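Local atomic coordinates of hypothetical protein (Staphylococcus aureus subsp. aureus, PDB entry 2ETS), a protein that is of unknown function, belongs to the DUF1798 family of bacterial proteins and adopts a four-helical bundle fold. Residues M27-N30 / F31-V34; R77-E80 / L81-N85; K101-I104 / E105-S109. One frame throughout, in Å; residues are numbered along the deposited sequence.

Contact 1 (M27-N30 / F31-V34); sequences MQQN and FENV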
HETATM    1  N   MSE A  27       5.680   3.165   4.854  1.00 53.25           N
HETATM    2  CA  MSE A  27       5.975   1.756   5.155  1.00 54.38           C
HETATM    3  C   MSE A  27       7.451   1.439   4.926  1.00 52.74           C
HETATM    4  O   MSE A  27       8.033   0.671   5.665  1.00 52.82           O
HETATM    5  CB  MSE A  27       5.116   0.840   4.310  1.00 52.70           C
HETATM    6  CG  MSE A  27       3.656   0.946   4.655  1.00 56.66           C
HETATM    7 SE   MSE A  27       2.613  -0.118   3.435  0.70 58.56          SE
HETATM    8  CE  MSE A  27       1.026   0.987   3.464  1.00 51.19           C
ATOM      9  N   GLN A  28       8.062   2.035   3.909  1.00 53.21           N
ATOM     10  CA  GLN A  28       9.476   1.813   3.674  1.00 53.51           C
ATOM     11  C   GLN A  28      10.308   2.370   4.848  1.00 50.88           C
ATOM     12  O   GLN A  28      11.249   1.732   5.315  1.00 51.93           O
ATOM     13  CB  GLN A  28       9.920   2.434   2.354  1.00 55.23           C
ATOM     14  CG  GLN A  28      11.354   2.032   1.954  1.00 57.95           C
ATOM     15  CD  GLN A  28      11.729   2.495   0.538  1.00 60.36           C
ATOM     16  OE1 GLN A  28      10.945   3.159  -0.151  1.00 69.06           O
ATOM     17  NE2 GLN A  28      12.944   2.152   0.109  1.00 62.22           N
ATOM     18  N   GLN A  29       9.929   3.520   5.358  1.00 50.17           N
ATOM     19  CA  GLN A  29      10.668   4.124   6.471  1.00 53.53           C
ATOM     20  C   GLN A  29      10.500   3.306   7.747  1.00 53.04           C
ATOM     21  O   GLN A  29      11.447   3.135   8.481  1.00 49.91           O
ATOM     22  CB  GLN A  29      10.278   5.586   6.693  1.00 55.96           C
ATOM     23  CG  GLN A  29      11.419   6.617   6.452  1.00 69.74           C
ATOM     24  CD  GLN A  29      12.820   6.155   6.971  1.00 80.45           C
ATOM     25  OE1 GLN A  29      13.033   5.960   8.180  1.00 79.37           O
ATOM     26  NE2 GLN A  29      13.765   5.982   6.041  1.00 81.25           N
ATOM     27  N   ASN A  30       9.305   2.752   7.963  1.00 55.17           N
ATOM     28  CA  ASN A  30       9.036   1.913   9.121  1.00 55.37           C
ATOM     29  C   ASN A  30       9.897   0.644   9.092  1.00 54.15           C
ATOM     30  O   ASN A  30      10.469   0.210  10.097  1.00 53.20           O
ATOM     31  CB  ASN A  30       7.551   1.550   9.152  1.00 57.17           C
ATOM     32  CG  ASN A  30       6.698   2.642   9.800  1.00 60.78           C
ATOM     33  OD1 ASN A  30       6.813   2.878  10.981  1.00 66.90           O
ATOM     34  ND2 ASN A  30       5.870   3.322   9.017  1.00 61.52           N
ATOM     35  N   PHE A  31       9.992   0.056   7.921  1.00 53.69           N
ATOM     36  CA  PHE A  31      10.777  -1.141   7.745  1.00 53.33           C
ATOM     37  C   PHE A  31      12.242  -0.813   8.055  1.00 53.75           C
ATOM     38  O   PHE A  31      12.917  -1.566   8.751  1.00 56.00           O
ATOM     39  CB  PHE A  31      10.594  -1.665   6.321  1.00 51.53           C
ATOM     40  CG  PHE A  31      11.523  -2.788   5.963  1.00 53.25           C
ATOM     41  CD1 PHE A  31      11.300  -4.070   6.458  1.00 53.02           C
ATOM     42  CD2 PHE A  31      12.612  -2.568   5.133  1.00 54.32           C
ATOM     43  CE1 PHE A  31      12.133  -5.118   6.121  1.00 51.08           C
ATOM     44  CE2 PHE A  31      13.458  -3.625   4.791  1.00 61.97           C
ATOM     45  CZ  PHE A  31      13.208  -4.912   5.284  1.00 47.26           C
ATOM     46  N   GLU A  32      12.725   0.313   7.546  1.00 55.01           N
ATOM     47  CA  GLU A  32      14.088   0.765   7.840  1.00 55.92           C
ATOM     48  C   GLU A  32      14.315   0.986   9.317  1.00 53.56           C
ATOM     49  O   GLU A  32      15.410   0.736   9.809  1.00 54.17           O
ATOM     50  CB  GLU A  32      14.443   2.049   7.082  1.00 56.16           C
ATOM     51  CG  GLU A  32      14.666   1.848   5.598  1.00 66.06           C
ATOM     52  CD  GLU A  32      15.752   0.822   5.250  1.00 67.73           C
ATOM     53  OE1 GLU A  32      16.772   0.694   5.971  1.00 76.57           O
ATOM     54  OE2 GLU A  32      15.586   0.164   4.210  1.00 70.12           O
ATOM     55  N   ASN A  33      13.289   1.463  10.011  1.00 53.35           N
ATOM     56  CA  ASN A  33      13.426   1.705  11.435  0.50 53.56           C
ATOM     57  C   ASN A  33      13.497   0.400  12.226  1.00 53.39           C
ATOM     58  O   ASN A  33      14.398   0.260  13.040  1.00 49.20           O
ATOM     59  CB  ASN A  33      12.332   2.648  11.946  0.50 52.46           C
ATOM     60  CG  ASN A  33      12.548   4.107  11.501  0.50 51.01           C
ATOM     61  OD1 ASN A  33      11.754   4.980  11.834  0.50 57.22           O
ATOM     62  ND2 ASN A  33      13.620   4.364  10.758  0.50 52.02           N
ATOM     63  N   VAL A  34      12.602  -0.566  11.953  1.00 55.24           N
ATOM     64  CA  VAL A  34      12.651  -1.848  12.698  1.00 57.51           C
ATOM     65  C   VAL A  34      13.948  -2.615  12.408  1.00 54.41           C
ATOM     66  O   VAL A  34      14.452  -3.345  13.257  1.00 54.32           O
ATOM     67  CB  VAL A  34      11.374  -2.787  12.496  1.00 57.64           C
ATOM     68  CG1 VAL A  34      10.105  -2.018  12.800  1.00 65.53           C
ATOM     69  CG2 VAL A  34      11.300  -3.402  11.104  1.00 63.96           C
TER

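Contact 2 (R77-E80 / L81-N85); sequences RKFE and LLIAN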
ATOM      1  N   ARG A  77      -7.822  -8.935 -11.604  1.00 46.69           N
ATOM      2  CA  ARG A  77      -6.805  -9.697 -10.872  1.00 48.71           C
ATOM      3  C   ARG A  77      -5.687  -8.800 -10.300  1.00 49.02           C
ATOM      4  O   ARG A  77      -5.389  -8.868  -9.117  1.00 48.08           O
ATOM      5  CB  ARG A  77      -6.178 -10.762 -11.751  1.00 47.79           C
ATOM      6  CG  ARG A  77      -5.440 -11.838 -10.924  1.00 51.92           C
ATOM      7  CD  ARG A  77      -4.923 -12.970 -11.796  1.00 53.66           C
ATOM      8  NE  ARG A  77      -3.814 -12.434 -12.535  1.00 56.60           N
ATOM      9  CZ  ARG A  77      -2.539 -12.478 -12.164  1.00 57.11           C
ATOM     10  NH1 ARG A  77      -2.120 -13.131 -11.081  1.00 59.43           N
ATOM     11  NH2 ARG A  77      -1.658 -11.874 -12.930  1.00 49.39           N
ATOM     12  N   LYS A  78      -5.096  -7.958 -11.145  1.00 50.49           N
ATOM     13  CA  LYS A  78      -4.025  -7.046 -10.748  1.00 51.53           C
ATOM     14  C   LYS A  78      -4.491  -6.091  -9.644  1.00 52.43           C
ATOM     15  O   LYS A  78      -3.743  -5.779  -8.740  1.00 53.51           O
ATOM     16  CB  LYS A  78      -3.525  -6.235 -11.958  1.00 53.28           C
ATOM     17  CG  LYS A  78      -2.605  -6.996 -12.957  1.00 64.63           C
ATOM     18  CD  LYS A  78      -1.121  -7.055 -12.521  1.00 82.43           C
ATOM     19  CE  LYS A  78      -0.453  -5.628 -12.564  1.00 84.71           C
ATOM     20  NZ  LYS A  78       0.832  -5.556 -11.782  1.00 79.16           N
ATOM     21  N   PHE A  79      -5.740  -5.645  -9.702  1.00 50.73           N
ATOM     22  CA  PHE A  79      -6.285  -4.801  -8.653  1.00 49.80           C
ATOM     23  C   PHE A  79      -6.357  -5.545  -7.306  1.00 50.04           C
ATOM     24  O   PHE A  79      -6.024  -4.979  -6.257  1.00 50.42           O
ATOM     25  CB  PHE A  79      -7.651  -4.273  -9.074  1.00 50.18           C
ATOM     26  CG  PHE A  79      -8.303  -3.348  -8.079  1.00 50.03           C
ATOM     27  CD1 PHE A  79      -7.994  -1.986  -8.065  1.00 51.81           C
ATOM     28  CD2 PHE A  79      -9.289  -3.819  -7.212  1.00 52.74           C
ATOM     29  CE1 PHE A  79      -8.639  -1.106  -7.176  1.00 54.82           C
ATOM     30  CE2 PHE A  79      -9.935  -2.944  -6.300  1.00 55.03           C
ATOM     31  CZ  PHE A  79      -9.608  -1.582  -6.292  1.00 54.80           C
ATOM     32  N   GLU A  80      -6.759  -6.807  -7.328  1.00 51.56           N
ATOM     33  CA  GLU A  80      -6.813  -7.605  -6.092  1.00 51.82           C
ATOM     34  C   GLU A  80      -5.426  -7.899  -5.514  1.00 50.01           C
ATOM     35  O   GLU A  80      -5.226  -7.865  -4.296  1.00 46.85           O
ATOM     36  CB  GLU A  80      -7.577  -8.910  -6.286  1.00 51.43           C
ATOM     37  CG  GLU A  80      -9.071  -8.746  -6.682  1.00 48.74           C
ATOM     38  CD  GLU A  80      -9.906  -7.959  -5.642  1.00 61.27           C
ATOM     39  OE1 GLU A  80      -9.709  -8.151  -4.424  1.00 53.93           O
ATOM     40  OE2 GLU A  80     -10.756  -7.134  -6.051  1.00 61.05           O
ATOM     41  N   LEU A  81      -4.460  -8.162  -6.373  1.00 50.09           N
ATOM     42  CA  LEU A  81      -3.098  -8.360  -5.869  1.00 49.91           C
ATOM     43  C   LEU A  81      -2.499  -7.115  -5.289  1.00 47.30           C
ATOM     44  O   LEU A  81      -1.782  -7.184  -4.311  1.00 46.17           O
ATOM     45  CB  LEU A  81      -2.199  -8.909  -6.964  1.00 53.51           C
ATOM     46  CG  LEU A  81      -2.729 -10.254  -7.469  1.00 65.60           C
ATOM     47  CD1 LEU A  81      -1.759 -10.839  -8.504  1.00 73.43           C
ATOM     48  CD2 LEU A  81      -2.968 -11.241  -6.319  1.00 76.30           C
ATOM     49  N   LEU A  82      -2.811  -5.966  -5.886  1.00 46.99           N
ATOM     50  CA  LEU A  82      -2.295  -4.719  -5.427  1.00 49.28           C
ATOM     51  C   LEU A  82      -2.772  -4.472  -4.011  1.00 51.16           C
ATOM     52  O   LEU A  82      -1.968  -4.103  -3.160  1.00 53.27           O
ATOM     53  CB  LEU A  82      -2.707  -3.585  -6.342  1.00 47.78           C
ATOM     54  CG  LEU A  82      -2.333  -2.193  -5.848  1.00 53.34           C
ATOM     55  CD1 LEU A  82      -0.826  -1.989  -5.655  1.00 56.66           C
ATOM     56  CD2 LEU A  82      -2.931  -1.131  -6.801  1.00 53.16           C
ATOM     57  N   ILE A  83      -4.060  -4.721  -3.760  1.00 53.39           N
ATOM     58  CA  ILE A  83      -4.676  -4.485  -2.443  1.00 51.63           C
ATOM     59  C   ILE A  83      -4.015  -5.370  -1.391  1.00 46.98           C
ATOM     60  O   ILE A  83      -3.656  -4.919  -0.314  1.00 45.18           O
ATOM     61  CB  ILE A  83      -6.187  -4.845  -2.469  1.00 53.35           C
ATOM     62  CG1 ILE A  83      -7.046  -3.860  -3.306  1.00 59.80           C
ATOM     63  CG2 ILE A  83      -6.768  -5.052  -1.049  1.00 52.40           C
ATOM     64  CD1 ILE A  83      -6.772  -2.437  -3.144  1.00 61.74           C
ATOM     65  N   ALA A  84      -3.855  -6.637  -1.743  1.00 47.56           N
ATOM     66  CA  ALA A  84      -3.253  -7.626  -0.848  1.00 49.24           C
ATOM     67  C   ALA A  84      -1.769  -7.284  -0.583  1.00 50.81           C
ATOM     68  O   ALA A  84      -1.279  -7.364   0.545  1.00 53.22           O
ATOM     69  CB  ALA A  84      -3.399  -9.011  -1.431  1.00 46.10           C
ATOM     70  N   ASN A  85      -1.045  -6.916  -1.634  1.00 52.19           N
ATOM     71  CA  ASN A  85       0.326  -6.481  -1.466  1.00 51.90           C
ATOM     72  C   ASN A  85       0.475  -5.289  -0.517  1.00 51.25           C
ATOM     73  O   ASN A  85       1.386  -5.251   0.276  1.00 52.11           O
ATOM     74  CB  ASN A  85       0.931  -6.097  -2.815  1.00 50.81           C
ATOM     75  CG  ASN A  85       1.316  -7.279  -3.619  1.00 54.39           C
ATOM     76  OD1 ASN A  85       1.475  -8.343  -3.091  1.00 43.79           O
ATOM     77  ND2 ASN A  85       1.458  -7.100  -4.904  1.00 53.01           N
TER

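Contact 3 (K101-I104 / E105-S109); sequences KLFI and EKLKS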
ATOM      1  N   LYS A 101      14.874  -8.473   0.929  1.00 51.82           N
ATOM      2  CA  LYS A 101      14.760  -8.881  -0.446  1.00 53.60           C
ATOM      3  C   LYS A 101      13.279  -8.908  -0.892  1.00 51.18           C
ATOM      4  O   LYS A 101      12.917  -8.315  -1.904  1.00 53.07           O
ATOM      5  CB  LYS A 101      15.462 -10.242  -0.604  1.00 50.69           C
ATOM      6  CG  LYS A 101      15.281 -10.913  -1.943  1.00 62.52           C
ATOM      7  CD  LYS A 101      16.138 -12.188  -2.025  1.00 60.69           C
ATOM      8  CE  LYS A 101      15.456 -13.324  -2.797  1.00 73.30           C
ATOM      9  NZ  LYS A 101      15.115 -12.946  -4.204  1.00 71.13           N
ATOM     10  N   LEU A 102      12.431  -9.550  -0.110  1.00 47.75           N
ATOM     11  CA  LEU A 102      11.037  -9.792  -0.522  1.00 52.83           C
ATOM     12  C   LEU A 102      10.176  -8.542  -0.295  1.00 51.62           C
ATOM     13  O   LEU A 102       9.301  -8.244  -1.091  1.00 49.90           O
ATOM     14  CB  LEU A 102      10.449 -10.983   0.237  1.00 51.06           C
ATOM     15  CG  LEU A 102      11.122 -12.350   0.023  1.00 59.77           C
ATOM     16  CD1 LEU A 102      10.440 -13.407   0.889  1.00 61.21           C
ATOM     17  CD2 LEU A 102      11.128 -12.785  -1.421  1.00 58.01           C
ATOM     18  N   PHE A 103      10.454  -7.832   0.798  1.00 50.00           N
ATOM     19  CA  PHE A 103       9.755  -6.594   1.148  1.00 49.13           C
ATOM     20  C   PHE A 103       9.983  -5.502   0.111  1.00 50.40           C
ATOM     21  O   PHE A 103       9.031  -4.889  -0.386  1.00 49.86           O
ATOM     22  CB  PHE A 103      10.172  -6.108   2.533  1.00 50.86           C
ATOM     23  CG  PHE A 103       9.428  -4.875   2.987  1.00 52.25           C
ATOM     24  CD1 PHE A 103       8.207  -4.990   3.567  1.00 49.52           C
ATOM     25  CD2 PHE A 103       9.941  -3.608   2.759  1.00 50.19           C
ATOM     26  CE1 PHE A 103       7.508  -3.867   3.959  1.00 50.22           C
ATOM     27  CE2 PHE A 103       9.272  -2.488   3.157  1.00 56.47           C
ATOM     28  CZ  PHE A 103       8.061  -2.601   3.750  1.00 59.79           C
ATOM     29  N   ILE A 104      11.232  -5.303  -0.273  1.00 51.19           N
ATOM     30  CA  ILE A 104      11.564  -4.248  -1.217  1.00 52.88           C
ATOM     31  C   ILE A 104      11.078  -4.566  -2.641  1.00 54.83           C
ATOM     32  O   ILE A 104      10.568  -3.712  -3.340  1.00 55.08           O
ATOM     33  CB  ILE A 104      13.071  -3.984  -1.182  1.00 55.67           C
ATOM     34  CG1 ILE A 104      13.478  -3.472   0.220  1.00 53.68           C
ATOM     35  CG2 ILE A 104      13.493  -2.989  -2.268  1.00 58.95           C
ATOM     36  CD1 ILE A 104      12.785  -2.223   0.686  1.00 62.04           C
ATOM     37  N   GLU A 105      11.198  -5.805  -3.051  1.00 53.25           N
ATOM     38  CA  GLU A 105      10.603  -6.211  -4.291  1.00 56.04           C
ATOM     39  C   GLU A 105       9.086  -5.967  -4.365  1.00 51.77           C
ATOM     40  O   GLU A 105       8.584  -5.430  -5.352  1.00 51.45           O
ATOM     41  CB  GLU A 105      10.964  -7.661  -4.489  1.00 54.59           C
ATOM     42  CG  GLU A 105      10.215  -8.448  -5.517  1.00 69.77           C
ATOM     43  CD  GLU A 105      10.809  -9.852  -5.555  1.00 69.99           C
ATOM     44  OE1 GLU A 105      10.326 -10.742  -4.790  1.00 75.75           O
ATOM     45  OE2 GLU A 105      11.838 -10.000  -6.257  1.00 81.81           O
ATOM     46  N   LYS A 106       8.368  -6.367  -3.331  1.00 48.36           N
ATOM     47  CA  LYS A 106       6.940  -6.140  -3.279  1.00 51.20           C
ATOM     48  C   LYS A 106       6.595  -4.628  -3.227  1.00 48.56           C
ATOM     49  O   LYS A 106       5.731  -4.158  -3.933  1.00 50.87           O
ATOM     50  CB  LYS A 106       6.379  -6.833  -2.064  1.00 48.87           C
ATOM     51  CG  LYS A 106       4.856  -6.754  -1.948  1.00 59.10           C
ATOM     52  CD  LYS A 106       4.373  -7.424  -0.640  1.00 60.04           C
ATOM     53  CE  LYS A 106       4.459  -8.929  -0.666  1.00 65.32           C
ATOM     54  NZ  LYS A 106       4.485  -9.379   0.826  1.00 66.01           N
ATOM     55  N   LEU A 107       7.285  -3.879  -2.399  1.00 50.70           N
ATOM     56  CA  LEU A 107       7.148  -2.399  -2.407  1.00 53.17           C
ATOM     57  C   LEU A 107       7.370  -1.756  -3.802  1.00 51.16           C
ATOM     58  O   LEU A 107       6.622  -0.877  -4.226  1.00 51.29           O
ATOM     59  CB  LEU A 107       8.124  -1.768  -1.418  1.00 52.32           C
ATOM     60  CG  LEU A 107       7.938  -0.260  -1.122  1.00 53.04           C
ATOM     61  CD1 LEU A 107       7.464  -0.028   0.314  1.00 54.25           C
ATOM     62  CD2 LEU A 107       9.263   0.452  -1.372  1.00 57.83           C
ATOM     63  N   LYS A 108       8.380  -2.198  -4.525  1.00 51.20           N
ATOM     64  CA  LYS A 108       8.649  -1.591  -5.833  1.00 54.72           C
ATOM     65  C   LYS A 108       7.497  -1.881  -6.793  1.00 54.88           C
ATOM     66  O   LYS A 108       7.053  -1.021  -7.546  1.00 54.09           O
ATOM     67  CB  LYS A 108       9.941  -2.100  -6.408  1.00 56.27           C
ATOM     68  CG  LYS A 108      11.156  -1.805  -5.508  1.00 69.61           C
ATOM     69  CD  LYS A 108      11.544  -0.365  -5.452  1.00 72.83           C
ATOM     70  CE  LYS A 108      13.022  -0.210  -4.969  1.00 81.45           C
ATOM     71  NZ  LYS A 108      14.016  -1.060  -5.717  1.00 82.21           N
ATOM     72  N   SER A 109       6.998  -3.105  -6.719  1.00 52.59           N
ATOM     73  CA  SER A 109       5.890  -3.533  -7.526  1.00 52.13           C
ATOM     74  C   SER A 109       4.628  -2.721  -7.222  1.00 52.57           C
ATOM     75  O   SER A 109       3.938  -2.311  -8.122  1.00 52.33           O
ATOM     76  CB  SER A 109       5.669  -5.053  -7.293  1.00 55.28           C
ATOM     77  OG  SER A 109       4.328  -5.410  -7.480  1.00 57.40           O
TER
HETATM   78  O   HOH W   1       8.544 -10.022  -2.844  1.00 42.65           O

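Contact 1 (M27-N30 / F31-V34)
Two different torsions bring the amide of Gln-29 close to that of Asn-33, one helical turn on: Gln-29 turns back at its second bond (chi2 -40°), while Asn-33 sets its CG opposite the carbonyl carbon and beside its own N (chi1 -73°). The setting is a continuous piece of helix 12-37, just over two turns long and part of one of the long helices of the four-helical bundle, and the contact is an i to i+4 pairing along its outer surface. The side-chain OE1 of Gln-29 comes to 3.1 Å from ND2 of Asn-33, with the two amide planes 66° apart; Asn-33 was modelled in two conformers, so this approach, which belongs to one of them, is doubtful. In the same conformer CG of Asn-33 is 3.4 Å from the backbone O of Gln-29. The backbone bond between the two, Asn-33 N to Gln-29 O, is 2.9 Å long. Three others continue the alpha-helical pattern: Phe-31 to Met-27, Glu-32 to Gln-28, and Val-34 N to Asn-30 O, the last nearly straight at the hydrogen (168°).

Glu-32 keeps its aliphatic part against the backbone, CG lying 3.4 Å from the O of Gln-28, whereas its carboxylate is engaged elsewhere, in a salt bridge to Arg-100. Toward the other helices, Phe-31 is buried and its ring stacks with that of Phe-103, and selenomethionine Met-27 packs on Tyr-50 and Ile-54 of helix 43-63 and on Leu-89 of helix 76-92. At Val-34, also buried, the methyl CG1 lies 3.5 Å from the O of Asn-30, the same oxygen that accepts the N-H of Val-34.

Contact 2 (R77-E80 / L81-N85)
One face of the Phe-79 ring receives the side chain of Ile-83, whose CG1 stands 4.3 Å from ring atom CE2 and is displaced toward the rim. At the ring's edge, in its plane, lies OE2 of the adjacent Glu-80. The second flat group, the guanidinium of Arg-77, is met obliquely by Leu-81, with NH1 3.5 Å from the methyl CD1. Both are i to i+4 pairs on helix 76-92, a helix of the four-helical bundle, and they differ in setting: the phenylalanine pair is buried, the arginine pair exposed.

The torsions account for the second of these meetings. Arg-77 runs out with CG opposite its backbone N (chi1 -163°), then bends at chi3, which turns the guanidinium along the helix toward Leu-81. CG of Leu-81 also lies 3.4 Å from the backbone O of Arg-77. Ile-83 does the same on the other flank, CG1 approaching the O of Phe-79 at 3.3 Å, so the isoleucine touches both the carbonyl and the ring of one residue.

Each of these carbonyls is also a helix acceptor. Leu-81 N binds Arg-77 O at 3.0 Å, while Ile-83 N reaches Phe-79 O at 3.2 Å. The bonds from Leu-82 to Lys-78 and from Ala-84 to Glu-80 continue the alpha-helical spacing.

Around the turn, Leu-82 packs on Val-110 and Ile-117 of helix 100-120, to which Lys-78 adds a salt bridge with Asp-113; Phe-79 meets Arg-65 and Ile-68 of helix 65-68, and Ile-83 lies against Leu-58 and Ile-61 of helix 43-63.

Contact 3 (K101-I104 / E105-S109)
The backbone O of Leu-102 is gripped by two donors: Lys-106 N, 3.1 Å away in the regular helix bond, and a water at 2.6 Å. The same water donates to Glu-105 OE1 at 2.7 Å, thereby tying the carboxylate to the carbonyl three residues earlier. Glu-105 can reach it because its chain leaves with CG opposite the backbone N (chi1 165°) and stays extended beyond, lying alongside Leu-102 and pointing the same way. Its OE1 passes 4.0 Å from the leucine methyl CD2. Lys-101 NZ stands 4.9 Å from Glu-105 OE2, a separation at which the opposite charges may attract each other without touching.

These residues span about two and a half turns of helix 100-120 in the four-helical bundle, and the buried flank carries a different pairing. Phe-103 and Leu-107 cross at a slant, ring atom CE2 4.2 Å from the methyl CD1, and the same two residues share a backbone bond, Leu-107 N to Phe-103 O, 2.8 Å long and 171° at the hydrogen. Phe-103 continues onto Leu-89 of helix 76-92, and Leu-107 onto Val-24 of helix 12-37.

Between the two flanks, Lys-108 doubles back through bends at chi2 and chi4, which carry its CE to 3.9 Å from CG2 of Ile-104.

In the fold
The three contacts occupy three different helices of one bundle, 12-37, 76-92 and 100-120, and contact 3 is the one that touches both others. Its centre lies about 13 Å from that of contact 1, which it meets where Phe-31 CB comes 3.5 Å from Phe-103 CE2 and Gln-28 OE1 3.4 Å from Leu-107 CD2. Contact 2, about 14 Å away centre to centre, adjoins it through Asn-85 O, 3.8 Å from Lys-106 CD. Contacts 1 and 2 lie on opposite sides of the chain's centre, 22 Å between centres, without touching. A phosphate ion, probably from the crystallisation liquor, sits about 4 Å from the Ile-83 side chain.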